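Local atomic coordinates of glycoside hydrolase family 16 protein (Bacteroides ovatus, PDB entry 7KR6), a protein that probably hydrolyses O-glycosidic bonds within mixed-linkage beta-glucans, acting as an endo-glucanase of glycoside hydrolase family 16. Residues W59-L64 against G124-F129; G75-K80 against N263-W268; I145-M150 against L208-D213. The protein carries 1 engineered substitution. One frame throughout, in Å; residues are numbered along the deposited sequence.

Interaction 1 of 3, residues W59-L64 against G124-F129; sequences WTNQEL and GLWPAF. With G2F (2-deoxy-2-fluoro-alpha-D-glucopyranose), chain C; BGC (beta-D-glucopyranose), chain B; BGC (beta-D-glucopyranose), chain D.
Glu63 brings its carboxylate to the benzo end of the Trp126 indole, with OE2 3.5 Å from CZ3. The two side chains cross at about a right angle, and the carboxylate and ring planes stand 84° apart. Asn61 comes to the same end of the indole by a different route: its CB lies at the ring edge, in the plane, 3.8 Å from Trp126 CH2, whereas its amide nitrogen ND2 approaches CH2 obliquely. A type I' turn from Thr60 to Glu63 brings the amide of Asn61 beside the carboxylate of Glu63. Asn61 ND2 then donates to Glu63 OE2 (2.9 Å, 159°), meeting that oxygen nearly along its C-O axis while OE2 stays close to the amide plane. This bond helps fix the rotation of an amide whose nitrogen and oxygen each bind a different sugar. ND2 gives a second, nearly straight bond (170°) to O3 of the fluorinated glucose G2F at 3.1 Å, and OD1 accepts from O2 of the glucose of chain B at 2.6 Å. With CG anti to the backbone N, the Trp126 indole reaches the pocket, and G2F O6 approaches it obliquely, 3.3 Å from NE1. In the surrounding fold, strand 232-240 supplies Ala239, touched by both Glu63 and Trp126, Phe244 stacks on the indole, and strand 144-150 flanks Trp126 through the engineered Ala149.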
loop_
_atom_site.group_PDB
_atom_site.type_symbol
_atom_site.label_atom_id
_atom_site.label_comp_id
_atom_site.label_asym_id
_atom_site.label_seq_id
_atom_site.Cartn_x
_atom_site.Cartn_y
_atom_site.Cartn_z
ATOM N N TRP A 59 14.021 8.766 12.979
ATOM C CA TRP A 59 12.893 9.249 13.820
ATOM C C TRP A 59 11.574 8.620 13.342
ATOM O O TRP A 59 10.861 8.028 14.159
ATOM C CB TRP A 59 12.845 10.769 13.808
ATOM C CG TRP A 59 11.603 11.318 14.448
ATOM C CD1 TRP A 59 11.187 11.078 15.724
ATOM C CD2 TRP A 59 10.593 12.144 13.837
ATOM N NE1 TRP A 59 10.021 11.750 15.972
ATOM C CE2 TRP A 59 9.621 12.399 14.831
ATOM C CE3 TRP A 59 10.419 12.712 12.569
ATOM C CZ2 TRP A 59 8.468 13.150 14.575
ATOM C CZ3 TRP A 59 9.297 13.478 12.323
ATOM C CH2 TRP A 59 8.332 13.689 13.313
ATOM N N THR A 60 11.297 8.646 12.047
ATOM C CA THR A 60 10.108 7.941 11.473
ATOM C C THR A 60 10.479 7.031 10.318
ATOM O O THR A 60 11.456 7.361 9.592
ATOM C CB THR A 60 9.017 8.920 10.992
ATOM O OG1 THR A 60 9.478 9.860 10.024
ATOM C CG2 THR A 60 8.430 9.694 12.156
ATOM N N ASN A 61 9.688 5.971 10.132
ATOM C CA ASN A 61 9.647 5.144 8.898
ATOM C C ASN A 61 11.014 4.545 8.569
ATOM O O ASN A 61 11.244 4.254 7.394
ATOM C CB ASN A 61 9.126 5.973 7.712
ATOM C CG ASN A 61 7.747 6.536 8.021
ATOM O OD1 ASN A 61 6.893 5.798 8.514
ATOM N ND2 ASN A 61 7.522 7.795 7.686
ATOM N N GLN A 62 11.916 4.393 9.535
ATOM C CA GLN A 62 13.305 3.900 9.250
ATOM C C GLN A 62 14.039 4.794 8.228
ATOM O O GLN A 62 15.010 4.339 7.562
ATOM C CB GLN A 62 13.272 2.462 8.734
ATOM C CG GLN A 62 12.749 1.442 9.757
ATOM C CD GLN A 62 12.645 0.057 9.158
ATOM O OE1 GLN A 62 13.615 -0.703 9.122
ATOM N NE2 GLN A 62 11.489 -0.282 8.605
ATOM N N GLU A 63 13.709 6.065 8.180
ATOM C CA GLU A 63 14.374 7.042 7.266
ATOM C C GLU A 63 15.845 7.237 7.671
ATOM O O GLU A 63 16.187 7.109 8.883
ATOM C CB GLU A 63 13.653 8.384 7.254
ATOM C CG GLU A 63 12.233 8.271 6.720
ATOM C CD GLU A 63 11.264 9.352 7.131
ATOM O OE1 GLU A 63 11.720 10.385 7.606
ATOM O OE2 GLU A 63 10.031 9.092 7.030
ATOM N N LEU A 64 16.697 7.513 6.694
ATOM C CA LEU A 64 18.155 7.665 6.903
ATOM C C LEU A 64 18.521 9.105 7.264
ATOM O O LEU A 64 19.580 9.268 7.877
ATOM C CB LEU A 64 18.888 7.216 5.631
ATOM C CG LEU A 64 18.655 5.750 5.251
ATOM C CD1 LEU A 64 19.243 5.408 3.886
ATOM C CD2 LEU A 64 19.206 4.839 6.314
ATOM N N GLY A 124 16.262 6.084 -3.717
ATOM C CA GLY A 124 15.917 6.268 -2.305
ATOM C C GLY A 124 15.428 7.652 -1.888
ATOM O O GLY A 124 15.088 7.772 -0.691
ATOM N N LEU A 125 15.295 8.624 -2.774
ATOM C CA LEU A 125 14.718 9.935 -2.331
ATOM C C LEU A 125 13.199 9.792 -2.201
ATOM O O LEU A 125 12.564 9.036 -2.984
ATOM C CB LEU A 125 15.107 11.039 -3.293
ATOM C CG LEU A 125 16.606 11.264 -3.554
ATOM C CD1 LEU A 125 16.791 12.496 -4.427
ATOM C CD2 LEU A 125 17.338 11.416 -2.241
ATOM N N TRP A 126 12.621 10.469 -1.201
ATOM C CA TRP A 126 11.194 10.352 -0.864
ATOM C C TRP A 126 10.643 11.727 -0.532
ATOM O O TRP A 126 10.436 12.079 0.660
ATOM C CB TRP A 126 11.073 9.342 0.275
ATOM C CG TRP A 126 9.703 9.097 0.801
ATOM C CD1 TRP A 126 8.491 9.431 0.261
ATOM C CD2 TRP A 126 9.424 8.389 2.014
ATOM N NE1 TRP A 126 7.476 9.012 1.085
ATOM C CE2 TRP A 126 8.026 8.382 2.169
ATOM C CE3 TRP A 126 10.225 7.838 3.026
ATOM C CZ2 TRP A 126 7.414 7.803 3.274
ATOM C CZ3 TRP A 126 9.618 7.254 4.112
ATOM C CH2 TRP A 126 8.238 7.235 4.225
ATOM N N PRO A 127 10.363 12.529 -1.565
ATOM C CA PRO A 127 9.680 13.820 -1.368
ATOM C C PRO A 127 8.197 13.621 -1.100
ATOM O O PRO A 127 7.605 12.672 -1.641
ATOM C CB PRO A 127 9.785 14.488 -2.726
ATOM C CG PRO A 127 9.888 13.311 -3.719
ATOM C CD PRO A 127 10.709 12.281 -2.978
ATOM N N ALA A 128 7.601 14.540 -0.332
ATOM C CA ALA A 128 6.152 14.475 -0.058
ATOM C C ALA A 128 5.588 15.882 0.211
ATOM O O ALA A 128 6.319 16.806 0.680
ATOM C CB ALA A 128 5.877 13.526 1.080
ATOM N N PHE A 129 4.332 16.025 -0.139
ATOM C CA PHE A 129 3.471 17.191 0.121
ATOM C C PHE A 129 2.245 16.624 0.815
ATOM O O PHE A 129 1.544 15.798 0.183
ATOM C CB PHE A 129 3.152 17.860 -1.217
ATOM C CG PHE A 129 2.071 18.913 -1.199
ATOM C CD1 PHE A 129 1.891 19.766 -0.104
ATOM C CD2 PHE A 129 1.241 19.061 -2.287
ATOM C CE1 PHE A 129 0.905 20.740 -0.144
ATOM C CE2 PHE A 129 0.265 20.045 -2.342
ATOM C CZ PHE A 129 0.102 20.881 -1.251
HETATM C C1 G2F C . 2.121 9.809 5.528
HETATM C C2 G2F C . 2.819 8.896 6.477
HETATM C C3 G2F C . 3.984 9.583 7.158
HETATM C C4 G2F C . 4.937 10.049 6.086
HETATM C C5 G2F C . 4.143 11.047 5.187
HETATM C C6 G2F C . 4.912 11.731 4.081
HETATM O O3 G2F C . 4.606 8.696 8.082
HETATM O O4 G2F C . 6.098 10.663 6.748
HETATM O O5 G2F C . 2.995 10.428 4.572
HETATM O O6 G2F C . 5.645 10.726 3.286
HETATM F F2 G2F C . 1.853 8.349 7.376
HETATM C C2 BGC B . 4.950 7.698 10.232
HETATM C C3 BGC B . 4.566 7.967 11.710
HETATM C C4 BGC B . 4.739 9.418 12.100
HETATM C C5 BGC B . 3.994 10.365 11.137
HETATM C C6 BGC B . 4.195 11.837 11.396
HETATM C C1 BGC B . 4.201 8.724 9.425
HETATM O O2 BGC B . 4.692 6.389 9.819
HETATM O O3 BGC B . 5.381 7.068 12.471
HETATM O O4 BGC B . 4.261 9.600 13.462
HETATM O O5 BGC B . 4.462 10.071 9.783
HETATM O O6 BGC B . 5.599 12.186 11.305
HETATM C C2 BGC D . 4.326 10.687 15.526
HETATM C C3 BGC D . 5.265 11.096 16.659
HETATM C C4 BGC D . 6.171 9.948 16.984
HETATM C C5 BGC D . 6.894 9.476 15.715
HETATM C C6 BGC D . 7.815 8.324 16.013
HETATM C C1 BGC D . 5.138 10.224 14.299
HETATM O O2 BGC D . 3.542 11.804 15.159
HETATM O O3 BGC D . 4.420 11.321 17.784
HETATM O O4 BGC D . 7.181 10.416 17.894
HETATM O O5 BGC D . 5.917 9.124 14.720
HETATM O O6 BGC D . 7.152 7.142 16.431
#

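Interaction 2 of 3, residues G75-K80 against N263-W268; sequences GKDGDK and NMYIDW
Asp77 and Lys80, the end residues of a type II' turn, face Tyr265 and Asp267 of the antiparallel strand 261-271. The turn closes the beta hairpin of strands 72-77 and 80-90, and strand 80-90 in turn pairs with 261-271. Backbone bonds hold the hairpin end: Asp77 N donates to Lys80 O and Lys80 N to Asp77 O, with Gly78 at positive phi between them. No hydrogen bond joins the two segments, which meet through side chains alone. Over one face of the Tyr265 ring lies the Asp77 carboxylate, with OD2 4.3 Å above the plane and over its centre. That oxygen is engaged by a salt bridge to Lys117 NZ and a hydrogen bond with Tyr196 OH. The second pair is aliphatic against polar: Lys80 crosses Asp267 at about a right angle, its CD 3.4 Å from OD2. A bend at the end of the lysine chain (chi4 68°) leaves NZ 5.1 Å from Asp267 OD2, so the opposite charges are near without touching. Beside the Tyr265 ring, Asn263 ND2 makes a nearly straight bond (173°) to Tyr265 OH at 2.9 Å, the hydroxyl lying in the amide plane.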
loop_
_atom_site.group_PDB
_atom_site.type_symbol
_atom_site.label_atom_id
_atom_site.label_comp_id
_atom_site.label_asym_id
_atom_site.label_seq_id
_atom_site.Cartn_x
_atom_site.Cartn_y
_atom_site.Cartn_z
ATOM N N GLY A 75 15.299 30.755 -1.700
ATOM C CA GLY A 75 16.355 31.206 -2.626
ATOM C C GLY A 75 15.865 31.317 -4.035
ATOM O O GLY A 75 14.673 31.169 -4.289
ATOM N N LYS A 76 16.783 31.579 -4.955
ATOM C CA LYS A 76 16.420 31.802 -6.361
ATOM C C LYS A 76 16.493 30.454 -7.072
ATOM O O LYS A 76 17.397 29.655 -6.742
ATOM C CB LYS A 76 17.382 32.821 -6.984
ATOM N N ASP A 77 15.573 30.229 -8.001
ATOM C CA ASP A 77 15.679 29.189 -9.036
ATOM C C ASP A 77 15.342 29.860 -10.367
ATOM O O ASP A 77 14.143 30.037 -10.668
ATOM C CB ASP A 77 14.752 28.010 -8.747
ATOM C CG ASP A 77 14.981 26.881 -9.725
ATOM O OD1 ASP A 77 16.141 26.773 -10.208
ATOM O OD2 ASP A 77 14.016 26.152 -10.027
ATOM N N GLY A 78 16.376 30.312 -11.088
ATOM C CA GLY A 78 16.191 31.231 -12.223
ATOM C C GLY A 78 15.610 32.533 -11.724
ATOM O O GLY A 78 16.136 33.050 -10.739
ATOM N N ASP A 79 14.531 33.010 -12.326
ATOM C CA ASP A 79 13.853 34.250 -11.874
ATOM C C ASP A 79 12.740 33.914 -10.871
ATOM O O ASP A 79 11.960 34.809 -10.562
ATOM C CB ASP A 79 13.319 35.065 -13.055
ATOM C CG ASP A 79 12.527 34.260 -14.070
ATOM O OD1 ASP A 79 12.065 33.143 -13.724
ATOM O OD2 ASP A 79 12.395 34.744 -15.210
ATOM N N LYS A 80 12.665 32.684 -10.360
ATOM C CA LYS A 80 11.670 32.344 -9.318
ATOM C C LYS A 80 12.302 32.487 -7.935
ATOM O O LYS A 80 13.506 32.239 -7.802
ATOM C CB LYS A 80 11.196 30.899 -9.479
ATOM C CG LYS A 80 10.388 30.613 -10.727
ATOM C CD LYS A 80 9.963 29.147 -10.823
ATOM C CE LYS A 80 9.183 28.809 -12.070
ATOM N NZ LYS A 80 10.020 28.896 -13.284
ATOM N N ASN A 263 18.106 19.035 -4.411
ATOM C CA ASN A 263 17.070 20.006 -3.982
ATOM C C ASN A 263 15.675 19.588 -4.420
ATOM O O ASN A 263 15.477 19.059 -5.514
ATOM C CB ASN A 263 17.315 21.369 -4.595
ATOM C CG ASN A 263 18.532 22.057 -4.013
ATOM O OD1 ASN A 263 18.965 21.726 -2.912
ATOM N ND2 ASN A 263 19.050 23.037 -4.748
ATOM N N MET A 264 14.719 19.821 -3.540
ATOM C CA MET A 264 13.290 19.874 -3.880
ATOM C C MET A 264 12.873 21.344 -3.746
ATOM O O MET A 264 13.253 21.964 -2.765
ATOM C CB MET A 264 12.528 18.994 -2.898
ATOM C CG MET A 264 11.051 19.161 -2.884
ATOM S SD MET A 264 10.364 18.003 -1.640
ATOM C CE MET A 264 8.622 18.320 -1.776
ATOM N N TYR A 265 12.144 21.857 -4.721
ATOM C CA TYR A 265 11.774 23.289 -4.809
ATOM C C TYR A 265 10.261 23.465 -4.778
ATOM O O TYR A 265 9.512 22.820 -5.553
ATOM C CB TYR A 265 12.278 23.875 -6.121
ATOM C CG TYR A 265 13.759 23.742 -6.396
ATOM C CD1 TYR A 265 14.654 24.687 -5.941
ATOM C CD2 TYR A 265 14.259 22.707 -7.177
ATOM C CE1 TYR A 265 16.006 24.590 -6.218
ATOM C CE2 TYR A 265 15.607 22.601 -7.464
ATOM C CZ TYR A 265 16.478 23.578 -7.024
ATOM O OH TYR A 265 17.815 23.471 -7.298
ATOM N N ILE A 266 9.771 24.387 -3.930
ATOM C CA ILE A 266 8.329 24.756 -3.868
ATOM C C ILE A 266 8.234 26.253 -4.214
ATOM O O ILE A 266 8.765 27.078 -3.459
ATOM C CB ILE A 266 7.664 24.410 -2.524
ATOM C CG1 ILE A 266 7.818 22.935 -2.133
ATOM C CG2 ILE A 266 6.199 24.751 -2.576
ATOM C CD1 ILE A 266 9.112 22.564 -1.446
ATOM N N ASP A 267 7.631 26.538 -5.351
ATOM C CA ASP A 267 7.559 27.942 -5.865
ATOM C C ASP A 267 6.489 28.678 -5.077
ATOM O O ASP A 267 6.668 29.896 -4.806
ATOM C CB ASP A 267 7.192 27.972 -7.335
ATOM C CG ASP A 267 7.366 29.324 -8.011
ATOM O OD1 ASP A 267 7.872 30.239 -7.327
ATOM O OD2 ASP A 267 7.016 29.425 -9.189
ATOM N N TRP A 268 5.424 27.990 -4.723
ATOM C CA TRP A 268 4.260 28.629 -4.054
ATOM C C TRP A 268 3.328 27.544 -3.548
ATOM O O TRP A 268 3.359 26.400 -4.025
ATOM C CB TRP A 268 3.516 29.630 -4.964
ATOM C CG TRP A 268 3.084 29.134 -6.307
ATOM C CD1 TRP A 268 3.682 29.423 -7.508
ATOM C CD2 TRP A 268 1.954 28.311 -6.624
ATOM N NE1 TRP A 268 2.994 28.843 -8.527
ATOM C CE2 TRP A 268 1.913 28.183 -8.023
ATOM C CE3 TRP A 268 0.946 27.704 -5.868
ATOM C CZ2 TRP A 268 0.957 27.428 -8.692
ATOM C CZ3 TRP A 268 -0.003 26.950 -6.524
ATOM C CH2 TRP A 268 0.008 26.809 -7.911
#

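Interaction 3 of 3, residues I145-M150 against L208-D213; sequences IDIMAM and LTISID. Engineered in segment 145-150: Ala149 (natural residue Glu). With G2F (2-deoxy-2-fluoro-alpha-D-glucopyranose), chain C.
The carbonyl oxygen of Ile147 meets the carbon branches of Ile210 in van der Waals contact and takes a weak hydrogen bond from the hydroxyl of Thr167. Ile210 packs against it with both branches, CG2 at 3.5 Å and CG1 at 3.7 Å from Ile147 O. CG2 stands anti to the Ile210 backbone N while CG1 lies beside that nitrogen (chi1 -64°), an arrangement that turns both carbons onto the carbonyl. Thr167 OG1, on strand 164-171, hydrogen-bonds Asp146 O and, weakly, Ile147 O; its single proton is shared unequally, the weaker share going to Ile147. The side chains of the isoleucine pair touch more loosely, Ile147 CG2 lying 4.3 Å from Ile210 CG1.

In the beta-jelly-roll sandwich of family 16, strand 144-150 belongs to the sugar-binding sheet and strand 207-212 to the sheet packed against it, so the two meet face to face without pairing. Strand 144-150 carries a classic beta bulge here, with Ile147 and Met148 both facing Phe129 of strand 125-133. The sequence from Glu144 onward matches the family signature Glu-X-Asp-X-X-Glu, the form with one extra residue, which is consistent with the bulge. Its last glutamate is replaced by the engineered Ala149. The CB of Asp146 is directed away from residues 208-213; its carboxylate lines the glycan pocket, where OD2 approaches the ring oxygen O5 of G2F at 3.5 Å.

On the face turned from the sugar, the Ile145-Leu208 pair is apolar. The two reach toward each other tip to tip, Ile145 CD1 3.9 Å from Leu208 CD2. Phe228 touches Ile145 as well, while Trp203 and Ile169 pack on Leu208. Beyond Ile210, strand 215-221 contributes Phe220, and Leu201 of strand 197-203 lies against Ile147.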
loop_
_atom_site.group_PDB
_atom_site.type_symbol
_atom_site.label_atom_id
_atom_site.label_comp_id
_atom_site.label_asym_id
_atom_site.label_seq_id
_atom_site.Cartn_x
_atom_site.Cartn_y
_atom_site.Cartn_z
ATOM N N ILE A 145 -3.195 13.220 5.391
ATOM C CA ILE A 145 -3.460 13.194 3.925
ATOM C C ILE A 145 -2.117 13.335 3.241
ATOM O O ILE A 145 -1.467 14.361 3.409
ATOM C CB ILE A 145 -4.427 14.286 3.460
ATOM C CG1 ILE A 145 -5.714 14.305 4.281
ATOM C CG2 ILE A 145 -4.688 14.087 1.991
ATOM C CD1 ILE A 145 -6.523 15.538 4.034
ATOM N N ASP A 146 -1.714 12.291 2.529
ATOM C CA ASP A 146 -0.501 12.315 1.700
ATOM C C ASP A 146 -0.967 12.700 0.307
ATOM O O ASP A 146 -1.428 11.841 -0.421
ATOM C CB ASP A 146 0.265 11.023 1.839
ATOM C CG ASP A 146 1.620 11.036 1.214
ATOM O OD1 ASP A 146 2.129 12.157 0.914
ATOM O OD2 ASP A 146 2.179 9.872 1.166
ATOM N N ILE A 147 -0.835 13.984 -0.040
ATOM C CA ILE A 147 -1.375 14.489 -1.322
ATOM C C ILE A 147 -0.529 13.872 -2.450
ATOM O O ILE A 147 -1.079 13.315 -3.411
ATOM C CB ILE A 147 -1.379 16.023 -1.398
ATOM C CG1 ILE A 147 -2.290 16.641 -0.337
ATOM C CG2 ILE A 147 -1.773 16.478 -2.789
ATOM C CD1 ILE A 147 -2.116 18.115 -0.185
ATOM N N MET A 148 0.770 13.970 -2.288
ATOM C CA MET A 148 1.706 13.393 -3.276
ATOM C C MET A 148 2.935 12.921 -2.523
ATOM O O MET A 148 3.441 13.620 -1.662
ATOM C CB MET A 148 2.076 14.465 -4.309
ATOM C CG MET A 148 3.212 14.121 -5.303
ATOM S SD MET A 148 4.889 14.241 -4.652
ATOM C CE MET A 148 5.100 16.016 -4.491
ATOM N N ALA A 149 3.415 11.746 -2.906
ATOM C CA ALA A 149 4.751 11.258 -2.578
ATOM C C ALA A 149 5.289 10.566 -3.817
ATOM O O ALA A 149 4.509 9.964 -4.559
ATOM C CB ALA A 149 4.713 10.321 -1.426
ATOM N N MET A 150 6.585 10.688 -4.029
ATOM C CA MET A 150 7.272 9.848 -5.057
ATOM C C MET A 150 8.411 9.122 -4.370
ATOM O O MET A 150 8.796 9.450 -3.232
ATOM C CB MET A 150 7.778 10.700 -6.217
ATOM C CG MET A 150 6.656 11.397 -6.922
ATOM S SD MET A 150 7.068 12.142 -8.497
ATOM C CE MET A 150 6.999 10.685 -9.543
ATOM N N LEU A 208 -11.923 13.546 -0.949
ATOM C CA LEU A 208 -10.576 14.112 -1.132
ATOM C C LEU A 208 -10.152 13.756 -2.554
ATOM O O LEU A 208 -10.094 12.556 -2.841
ATOM C CB LEU A 208 -9.637 13.471 -0.111
ATOM C CG LEU A 208 -9.885 13.861 1.338
ATOM C CD1 LEU A 208 -9.021 13.008 2.234
ATOM C CD2 LEU A 208 -9.608 15.342 1.589
ATOM N N THR A 209 -9.931 14.737 -3.419
ATOM C CA THR A 209 -9.559 14.461 -4.818
ATOM C C THR A 209 -8.221 15.091 -5.086
ATOM O O THR A 209 -8.077 16.316 -4.935
ATOM C CB THR A 209 -10.602 14.967 -5.800
ATOM O OG1 THR A 209 -11.783 14.249 -5.507
ATOM C CG2 THR A 209 -10.136 14.809 -7.238
ATOM N N ILE A 210 -7.242 14.275 -5.464
ATOM C CA ILE A 210 -5.895 14.702 -5.851
ATOM C C ILE A 210 -5.825 14.910 -7.366
ATOM O O ILE A 210 -6.286 14.012 -8.102
ATOM C CB ILE A 210 -4.843 13.683 -5.340
ATOM C CG1 ILE A 210 -4.775 13.601 -3.804
ATOM C CG2 ILE A 210 -3.506 14.077 -5.882
ATOM C CD1 ILE A 210 -5.815 12.732 -3.167
ATOM N N SER A 211 -5.281 16.055 -7.776
ATOM C CA SER A 211 -4.956 16.360 -9.188
ATOM C C SER A 211 -3.474 16.665 -9.354
ATOM O O SER A 211 -2.834 17.218 -8.432
ATOM C CB SER A 211 -5.834 17.491 -9.750
ATOM O OG SER A 211 -7.223 17.216 -9.611
ATOM N N ILE A 212 -2.951 16.397 -10.558
ATOM C CA ILE A 212 -1.555 16.673 -10.918
ATOM C C ILE A 212 -1.620 17.358 -12.283
ATOM O O ILE A 212 -2.165 16.756 -13.222
ATOM C CB ILE A 212 -0.677 15.398 -10.893
ATOM C CG1 ILE A 212 -0.719 14.738 -9.510
ATOM C CG2 ILE A 212 0.740 15.706 -11.303
ATOM C CD1 ILE A 212 -0.185 13.328 -9.489
ATOM N N ASP A 213 -1.139 18.583 -12.307
ATOM C CA ASP A 213 -1.245 19.474 -13.478
ATOM C C ASP A 213 -2.678 19.489 -13.995
ATOM O O ASP A 213 -2.886 19.355 -15.224
ATOM C CB ASP A 213 -0.245 19.033 -14.535
ATOM C CG ASP A 213 1.207 19.308 -14.193
ATOM O OD1 ASP A 213 1.454 20.241 -13.447
ATOM O OD2 ASP A 213 2.078 18.602 -14.742
HETATM C C1 G2F C . 2.121 9.809 5.528
HETATM C C2 G2F C . 2.819 8.896 6.477
HETATM C C3 G2F C . 3.984 9.583 7.158
HETATM C C4 G2F C . 4.937 10.049 6.086
HETATM C C5 G2F C . 4.143 11.047 5.187
HETATM C C6 G2F C . 4.912 11.731 4.081
HETATM O O3 G2F C . 4.606 8.696 8.082
HETATM O O4 G2F C . 6.098 10.663 6.748
HETATM O O5 G2F C . 2.995 10.428 4.572
HETATM O O6 G2F C . 5.645 10.726 3.286
HETATM F F2 G2F C . 1.853 8.349 7.376
#

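Overall arrangement
From the N terminus, residues 59-64 come first, in the loop between strands 51-52 and 66-67, and the hairpin end at 75-80 follows. Interaction 1 closes its loop at 124-129; interaction 2 opened within that loop and closes only at 263-268, so the two cross. Interaction 3, from 145-150 to 208-213, opens after interaction 1 has closed, falls wholly between the two halves of interaction 2, and ties the two sheets of the sandwich together. Strands 125-133 and 144-150 are antiparallel neighbours, joining interactions 1 and 3 through Phe129 and Met148, and interactions 1 and 3 both touch G2F. Met264 packs on Pro127 and Ala128, linking strand 261-271 to interaction 1.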